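Local coordinates for hypothetical conserved protein (Geobacillus kaustophilus, PDB 2QYH) that is of unknown function but belongs to the haloacid dehalogenase-like hydrolases and may act as a magnesium-binding phosphatase, at residues Gly2-Phe7 with Asp201-Gly206. Numbering follows the deposited sequence.
Sequences GRKIVF and DVYAFG
Strands 5-8 and 202-206 are neighbours inside the mixed beta-sheet, and their short axes run parallel, 20° apart. The pairing is established by four backbone hydrogen bonds: Ile5 N to Asp201 O (3.1 Å), Tyr203 N to Ile5 O, Phe7 N to Tyr203 O (2.9 Å) and Phe205 N to Phe7 O. Ile5 and Phe7 thus each both donate and accept, the pattern expected of a parallel pair, while Val6 turns its backbone bonds to Tyr38 and Ala40 of strand 38-42. On one face Ile5 and Val202 lie side by side, CG2 of Ile5 4.0 Å from CG1 of Val202. That CG1 is anti to the backbone N (chi1 -177°) and also meets the rim of the Phe7 ring, 4.0 Å from CE2, near the ring plane. The carbonyl O of Tyr203 lies at the same ring's edge, in plane. Phe7 also packs on Ile188 and Met191, and Val202 on Ile192, so helix 184-195 covers this face. On the opposite face the two methyls of Val6 divide their contacts: CG2 reaches Tyr203 CB at 3.9 Å, and CG1 approaches the Phe205 ring obliquely, 3.8 Å from CE2. At the start of the pair Lys4 CG touches Asp201 CB at 3.9 Å, but the opposite charges stay apart, Lys4 NZ lying 5.6 Å from Asp201 OD1. Phe205 also meets Phe8 and Thr13, the latter part of a DxDx(T/V)-type sequence consistent with the HAD nucleophile motif. The pairing of the first strand, which leads into that sequence, with a strand nearly 200 residues later is characteristic of the Rossmann-like core of HAD hydrolases.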
loop_
_atom_site.group_PDB
_atom_site.type_symbol
_atom_site.label_atom_id
_atom_site.label_comp_id
_atom_site.label_asym_id
_atom_site.label_seq_id
_atom_site.Cartn_x
_atom_site.Cartn_y
_atom_site.Cartn_z
ATOM N N GLY D 2 -23.105 -4.943 -24.801
ATOM C CA GLY D 2 -21.912 -4.278 -24.302
ATOM C C GLY D 2 -21.369 -4.706 -22.952
ATOM O O GLY D 2 -21.913 -5.578 -22.281
ATOM N N ARG D 3 -20.267 -4.078 -22.562
ATOM C CA ARG D 3 -19.617 -4.361 -21.289
ATOM C C ARG D 3 -20.227 -3.521 -20.171
ATOM O O ARG D 3 -20.799 -2.459 -20.414
ATOM C CB ARG D 3 -18.123 -4.030 -21.373
ATOM C CG ARG D 3 -17.290 -4.965 -22.206
ATOM C CD ARG D 3 -16.636 -6.023 -21.348
ATOM N NE ARG D 3 -15.613 -6.736 -22.102
ATOM C CZ ARG D 3 -14.774 -7.627 -21.580
ATOM N NH1 ARG D 3 -14.827 -7.925 -20.290
ATOM N NH2 ARG D 3 -13.878 -8.219 -22.355
ATOM N N LYS D 4 -20.089 -4.010 -18.944
ATOM C CA LYS D 4 -20.570 -3.304 -17.763
ATOM C C LYS D 4 -19.330 -2.974 -16.949
ATOM O O LYS D 4 -18.308 -3.642 -17.066
ATOM C CB LYS D 4 -21.509 -4.192 -16.948
ATOM C CG LYS D 4 -22.797 -4.527 -17.666
ATOM C CD LYS D 4 -23.419 -5.790 -17.112
ATOM C CE LYS D 4 -24.639 -6.207 -17.917
ATOM N NZ LYS D 4 -25.106 -7.583 -17.559
ATOM N N ILE D 5 -19.405 -1.934 -16.140
ATOM C CA ILE D 5 -18.267 -1.562 -15.320
ATOM C C ILE D 5 -18.794 -1.059 -13.992
ATOM O O ILE D 5 -19.869 -0.468 -13.931
ATOM C CB ILE D 5 -17.413 -0.462 -16.007
ATOM C CG1 ILE D 5 -16.170 -0.161 -15.167
ATOM C CG2 ILE D 5 -18.247 0.788 -16.238
ATOM C CD1 ILE D 5 -15.132 0.694 -15.890
ATOM N N VAL D 6 -18.054 -1.328 -12.925
ATOM C CA VAL D 6 -18.453 -0.880 -11.599
ATOM C C VAL D 6 -17.298 -0.090 -10.997
ATOM O O VAL D 6 -16.162 -0.557 -10.984
ATOM C CB VAL D 6 -18.790 -2.078 -10.657
ATOM C CG1 VAL D 6 -19.292 -1.554 -9.308
ATOM C CG2 VAL D 6 -19.833 -2.983 -11.302
ATOM N N PHE D 7 -17.601 1.107 -10.510
ATOM C CA PHE D 7 -16.612 1.980 -9.890
ATOM C C PHE D 7 -16.789 1.967 -8.371
ATOM O O PHE D 7 -17.912 1.916 -7.879
ATOM C CB PHE D 7 -16.779 3.400 -10.424
ATOM C CG PHE D 7 -16.286 3.576 -11.822
ATOM C CD1 PHE D 7 -14.957 3.898 -12.066
ATOM C CD2 PHE D 7 -17.146 3.404 -12.905
ATOM C CE1 PHE D 7 -14.489 4.049 -13.375
ATOM C CE2 PHE D 7 -16.687 3.551 -14.213
ATOM C CZ PHE D 7 -15.358 3.873 -14.449
ATOM N N ASP D 201 -24.991 0.912 -18.269
ATOM C CA ASP D 201 -24.240 -0.255 -17.836
ATOM C C ASP D 201 -23.125 0.144 -16.888
ATOM O O ASP D 201 -22.237 -0.652 -16.600
ATOM C CB ASP D 201 -23.652 -0.987 -19.036
ATOM C CG ASP D 201 -24.716 -1.511 -19.975
ATOM O OD1 ASP D 201 -25.544 -2.344 -19.550
ATOM O OD2 ASP D 201 -24.725 -1.086 -21.143
ATOM N N VAL D 202 -23.170 1.379 -16.407
ATOM C CA VAL D 202 -22.160 1.866 -15.485
ATOM C C VAL D 202 -22.743 1.886 -14.074
ATOM O O VAL D 202 -23.819 2.424 -13.860
ATOM C CB VAL D 202 -21.707 3.295 -15.862
ATOM C CG1 VAL D 202 -20.596 3.768 -14.926
ATOM C CG2 VAL D 202 -21.234 3.317 -17.296
ATOM N N TYR D 203 -22.031 1.291 -13.124
ATOM C CA TYR D 203 -22.467 1.239 -11.731
ATOM C C TYR D 203 -21.406 1.891 -10.855
ATOM O O TYR D 203 -20.241 1.954 -11.237
ATOM C CB TYR D 203 -22.630 -0.213 -11.293
ATOM C CG TYR D 203 -23.631 -0.993 -12.102
ATOM C CD1 TYR D 203 -24.916 -1.245 -11.608
ATOM C CD2 TYR D 203 -23.311 -1.450 -13.376
ATOM C CE1 TYR D 203 -25.857 -1.945 -12.364
ATOM C CE2 TYR D 203 -24.243 -2.149 -14.144
ATOM C CZ TYR D 203 -25.516 -2.388 -13.633
ATOM O OH TYR D 203 -26.441 -3.061 -14.398
ATOM N N ALA D 204 -21.798 2.370 -9.680
ATOM C CA ALA D 204 -20.842 2.975 -8.755
ATOM C C ALA D 204 -21.302 2.817 -7.309
ATOM O O ALA D 204 -22.489 2.873 -7.020
ATOM C CB ALA D 204 -20.640 4.458 -9.084
ATOM N N PHE D 205 -20.352 2.605 -6.408
ATOM C CA PHE D 205 -20.646 2.465 -4.983
ATOM C C PHE D 205 -19.924 3.578 -4.241
ATOM O O PHE D 205 -18.704 3.710 -4.349
ATOM C CB PHE D 205 -20.163 1.112 -4.442
ATOM C CG PHE D 205 -21.022 -0.045 -4.840
ATOM C CD1 PHE D 205 -21.700 -0.784 -3.876
ATOM C CD2 PHE D 205 -21.126 -0.425 -6.173
ATOM C CE1 PHE D 205 -22.469 -1.898 -4.234
ATOM C CE2 PHE D 205 -21.888 -1.529 -6.544
ATOM C CZ PHE D 205 -22.562 -2.272 -5.575
ATOM N N GLY D 206 -20.678 4.370 -3.485
ATOM C CA GLY D 206 -20.088 5.472 -2.746
ATOM C C GLY D 206 -20.624 5.595 -1.337
ATOM O O GLY D 206 -21.649 5.002 -0.989
#